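Local coordinates for protein hydrogen peroxide-inducible genes activator (Corynebacterium glutamicum, PDB 6G1D) that probably senses hydrogen peroxide through its regulatory domain and controls transcription as a LysR-type activator in Corynebacterium glutamicum, at residues Ile107-Pro112 with Ala278-Gly283; His140-Leu145 with Ser159-Met164. The protein carries 1 engineered substitution. All coordinates share one frame; numbering follows the deposited sequence.

Contact 1: residues Ile107-Pro112 with Ala278-Gly283; sequences IPTAAP and ANRRIG. With SO4 (sulfate ion), chain M.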
# COMPACT_ATOMS: atom_id res chain seq x y z
N ILE B 107 16.40 -8.12 10.12
CA ILE B 107 15.95 -8.62 8.83
C ILE B 107 15.18 -9.95 8.95
O ILE B 107 15.47 -10.77 9.85
CB ILE B 107 17.11 -8.74 7.82
CG1 ILE B 107 18.18 -9.72 8.28
CG2 ILE B 107 17.74 -7.37 7.54
CD1 ILE B 107 19.22 -10.01 7.23
N PRO B 108 14.16 -10.16 8.10
CA PRO B 108 13.26 -11.31 8.29
C PRO B 108 13.88 -12.70 8.15
O PRO B 108 13.32 -13.65 8.69
CB PRO B 108 12.19 -11.13 7.20
CG PRO B 108 12.34 -9.77 6.67
CD PRO B 108 13.67 -9.23 7.05
N THR B 109 14.99 -12.81 7.42
CA THR B 109 15.68 -14.09 7.28
C THR B 109 16.74 -14.33 8.36
O THR B 109 17.48 -15.30 8.25
CB THR B 109 16.33 -14.25 5.88
OG1 THR B 109 17.41 -13.33 5.72
CG2 THR B 109 15.27 -14.07 4.79
N ALA B 110 16.85 -13.43 9.34
CA ALA B 110 17.61 -13.70 10.56
C ALA B 110 16.74 -13.72 11.82
O ALA B 110 16.98 -14.58 12.69
CB ALA B 110 18.73 -12.70 10.72
N ALA B 111 15.74 -12.84 11.90
CA ALA B 111 14.95 -12.62 13.12
C ALA B 111 14.41 -13.87 13.84
O ALA B 111 14.73 -14.11 14.97
CB ALA B 111 13.79 -11.68 12.83
N PRO B 112 13.57 -14.68 13.15
CA PRO B 112 12.95 -15.78 13.86
C PRO B 112 13.96 -16.81 14.38
O PRO B 112 13.64 -17.53 15.30
CB PRO B 112 12.00 -16.36 12.81
CG PRO B 112 12.59 -15.92 11.48
CD PRO B 112 13.14 -14.58 11.74
N ALA B 278 30.22 -19.61 0.56
CA ALA B 278 28.82 -19.33 0.34
C ALA B 278 28.20 -18.97 1.68
O ALA B 278 27.72 -19.85 2.42
CB ALA B 278 28.13 -20.56 -0.29
N ASN B 279 28.26 -17.68 2.00
CA ASN B 279 27.84 -17.21 3.31
C ASN B 279 27.34 -15.74 3.24
O ASN B 279 27.41 -15.13 2.19
CB ASN B 279 29.00 -17.41 4.33
CG ASN B 279 30.21 -16.55 4.04
OD1 ASN B 279 30.15 -15.62 3.26
ND2 ASN B 279 31.31 -16.88 4.67
N ARG B 280 26.83 -15.21 4.34
CA ARG B 280 26.53 -13.77 4.44
C ARG B 280 27.19 -13.24 5.70
O ARG B 280 27.35 -14.00 6.67
CB ARG B 280 25.04 -13.53 4.49
CG ARG B 280 24.35 -14.14 5.69
CD ARG B 280 22.89 -13.87 5.65
NE ARG B 280 22.20 -14.46 6.78
CZ ARG B 280 20.89 -14.37 6.96
NH1 ARG B 280 20.13 -13.71 6.09
NH2 ARG B 280 20.34 -14.93 8.02
N ARG B 281 27.61 -11.98 5.66
CA ARG B 281 28.18 -11.33 6.84
C ARG B 281 27.08 -10.54 7.52
O ARG B 281 26.51 -9.62 6.92
CB ARG B 281 29.37 -10.44 6.46
CG ARG B 281 29.96 -9.69 7.66
CD ARG B 281 31.42 -9.39 7.45
NE ARG B 281 32.28 -10.53 7.76
CZ ARG B 281 33.56 -10.63 7.42
NH1 ARG B 281 34.15 -9.73 6.65
NH2 ARG B 281 34.24 -11.72 7.78
N ILE B 282 26.79 -10.90 8.76
CA ILE B 282 25.79 -10.24 9.57
C ILE B 282 26.50 -9.28 10.52
O ILE B 282 27.62 -9.55 11.01
CB ILE B 282 24.97 -11.26 10.37
CG1 ILE B 282 24.18 -12.14 9.44
CG2 ILE B 282 23.99 -10.57 11.32
CD1 ILE B 282 23.14 -11.42 8.57
N GLY B 283 25.86 -8.15 10.73
CA GLY B 283 26.42 -7.06 11.52
C GLY B 283 25.34 -6.27 12.24
O GLY B 283 24.13 -6.36 11.93
S SO4 M . 16.21 -10.39 4.27
O1 SO4 M . 16.59 -11.11 5.72
O2 SO4 M . 16.62 -8.75 4.04
O3 SO4 M . 16.97 -11.40 3.18
O4 SO4 M . 14.60 -10.50 4.20
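Arg-280 grips Thr-109 end-on with both terminal nitrogens, each on a different atom, tying the loop between strand 100-106 and helix 111-125 to strand 267-287 within the LysR substrate-binding domain. NH1 of Arg-280 donates to OG1 of Thr-109 at 2.8 Å, with an N-H...O angle of 155°, and NH2 of Arg-280 donates to the carbonyl O of Thr-109 at 2.9 Å. Both acceptors lie near the guanidinium plane, which restrains the rotation of the group, although NH2 sits above the carbonyl plane, 49° out of it. The reach depends on a chain extended from CG to NE. Apolar groups complete the shell: CD1 of Ile-282 lies 3.6 Å above one face of the guanidinium, while CD1 of Ile-107 and CB of Ala-110 stay 4.0 and 3.9 Å from NH1 and NH2 of Arg-280 respectively.

A sulfate ion, probably from the crystallisation liquor, adjoins Thr-109, whose N donates to sulfate O1 at 2.9 Å; the separation of Thr-109 OG1 from the same oxygen is too short to interpret safely. His-207 ND1 and the backbone N of Leu-209 and of Ser-208, the position engineered in place of a cysteine, also bond the ion, probably near the peroxide-sensing pocket.

Further out, Ile-107 O accepts from the N of Ala-110 and of Ala-111, bracing the turn that presents Thr-109 just before helix 111-125. Arg-280 NH2 also makes a salt bridge to OE1 of Glu-172 on adjacent strand 164-179. This should partly balance the buried charge of Arg-280, which, by polarising Thr-109, may favour an anion such as the sulfate.

Contact 2: residues His140-Leu145 with Ser159-Met164; sequences HLLALL and SEAPGM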
# COMPACT_ATOMS: atom_id res chain seq x y z
N HIS B 140 13.91 -0.48 4.81
CA HIS B 140 13.04 0.09 5.86
C HIS B 140 13.78 0.23 7.19
O HIS B 140 13.63 1.25 7.85
CB HIS B 140 11.77 -0.72 6.08
CG HIS B 140 10.93 -0.83 4.86
ND1 HIS B 140 9.99 0.13 4.49
CD2 HIS B 140 10.86 -1.81 3.93
CE1 HIS B 140 9.41 -0.26 3.37
NE2 HIS B 140 9.91 -1.43 3.01
N LEU B 141 14.59 -0.77 7.56
CA LEU B 141 15.36 -0.67 8.80
C LEU B 141 16.32 0.51 8.74
O LEU B 141 16.44 1.22 9.72
CB LEU B 141 16.13 -1.96 9.12
CG LEU B 141 15.29 -3.21 9.35
CD1 LEU B 141 16.25 -4.38 9.61
CD2 LEU B 141 14.29 -3.04 10.47
N LEU B 142 16.99 0.74 7.62
CA LEU B 142 17.90 1.90 7.53
C LEU B 142 17.16 3.22 7.64
O LEU B 142 17.67 4.14 8.28
CB LEU B 142 18.73 1.86 6.24
CG LEU B 142 19.80 0.75 6.25
CD1 LEU B 142 20.33 0.56 4.83
CD2 LEU B 142 20.93 1.04 7.27
N ALA B 143 15.95 3.30 7.09
CA ALA B 143 15.14 4.53 7.22
C ALA B 143 14.70 4.76 8.69
O ALA B 143 14.77 5.89 9.20
CB ALA B 143 13.93 4.49 6.28
N LEU B 144 14.28 3.68 9.36
CA LEU B 144 13.90 3.75 10.76
C LEU B 144 15.10 4.15 11.64
O LEU B 144 14.95 4.91 12.60
CB LEU B 144 13.29 2.41 11.25
CG LEU B 144 11.93 2.04 10.59
CD1 LEU B 144 11.63 0.54 10.76
CD2 LEU B 144 10.73 2.89 11.05
N LEU B 145 16.28 3.65 11.32
CA LEU B 145 17.51 4.01 12.04
C LEU B 145 17.80 5.49 11.87
O LEU B 145 18.12 6.16 12.84
CB LEU B 145 18.71 3.20 11.50
CG LEU B 145 19.92 2.73 12.35
CD1 LEU B 145 19.57 2.19 13.72
CD2 LEU B 145 20.70 1.70 11.56
N SER B 159 26.23 -2.17 4.95
CA SER B 159 24.96 -1.46 4.91
C SER B 159 24.94 -0.43 3.78
O SER B 159 23.88 -0.11 3.25
CB SER B 159 24.69 -0.75 6.24
OG SER B 159 25.48 0.42 6.36
N GLU B 160 26.12 0.09 3.42
CA GLU B 160 26.29 1.16 2.43
C GLU B 160 25.44 2.40 2.75
O GLU B 160 24.95 3.11 1.88
CB GLU B 160 26.05 0.64 0.99
CG GLU B 160 27.13 -0.30 0.45
CD GLU B 160 28.53 0.31 0.37
OE1 GLU B 160 29.52 -0.40 0.68
OE2 GLU B 160 28.65 1.50 0.00
N ALA B 161 25.30 2.68 4.05
CA ALA B 161 24.50 3.77 4.57
C ALA B 161 25.46 4.77 5.22
O ALA B 161 26.10 4.48 6.21
CB ALA B 161 23.51 3.23 5.57
N PRO B 162 25.56 5.97 4.63
CA PRO B 162 26.62 6.88 5.08
C PRO B 162 26.69 7.33 6.53
O PRO B 162 27.84 7.55 7.01
CB PRO B 162 26.47 8.09 4.12
CG PRO B 162 25.05 8.07 3.75
CD PRO B 162 24.80 6.58 3.53
N GLY B 163 25.59 7.55 7.24
CA GLY B 163 25.75 8.04 8.64
C GLY B 163 25.95 6.96 9.72
O GLY B 163 25.53 7.18 10.85
N MET B 164 26.24 5.72 9.33
CA MET B 164 26.09 4.57 10.22
C MET B 164 27.43 3.99 10.62
O MET B 164 28.39 4.08 9.88
CB MET B 164 25.24 3.49 9.54
CG MET B 164 23.86 3.93 9.11
SD MET B 164 22.86 4.62 10.40
CE MET B 164 21.34 4.90 9.49
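Leu-142 and Leu-145, on one side of helix 138-147, pack against the loop that joins strand 152-156 to strand 164-179, a loop shaped by an ST turn and a type I beta turn. The two branches of Leu-142 divide the work: CD2 of Leu-142 meets CB of Ala-161 at 3.8 Å, and CD1 of Leu-142 lies 3.9 Å from the carbonyl O of Ser-159. One helical turn on, Met-164 crosses Leu-145 obliquely. Its chain bends at chi2 (-56°), bringing CE to 3.7 Å from CB of Leu-145 and SD to 3.8 Å from CD2 of Leu-145. CE of Met-164 also lies 3.9 Å from the carbonyl O of Leu-142, so the methyl sits between the backbone of Leu-142 and the side chain of Leu-145. The contact is entirely van der Waals in character, with 204 Å² buried.

The loop is held in shape by its own bonds: Ala-161 N donates to Ser-159 OG at 3.2 Å, and that hydroxyl also bonds Glu-166. The turn from Ala-161 to Met-164 closes with a weak backbone bond. The side chains of Leu-145 and Met-164 both touch Val-285 of strand 267-287, Leu-145 O accepts from Arg-287, and Leu-144 packs on Arg-233 of the second subunit.

Along the chain the order is 107-112, 140-145, 159-164, 278-283, with both segments of contact 2 falling between those of contact 1. Their centres are about 16 Å apart, and they touch where Ile-107 N lies 3.8 Å from Leu-141 CD1. Strand 267-287 connects them: it supplies the segment 278-283 of contact 1 and, further along, Val-285, which touches contact 2. In the mixed sheet it runs between strands 152-156 and 164-179, which contact 2's loop joins. Within the LysR substrate-binding domain, contact 1 thus ties segments 166 residues apart in the buried interior beside the bound sulfate, while contact 2 closes a local helix-strand-loop unit at the surface.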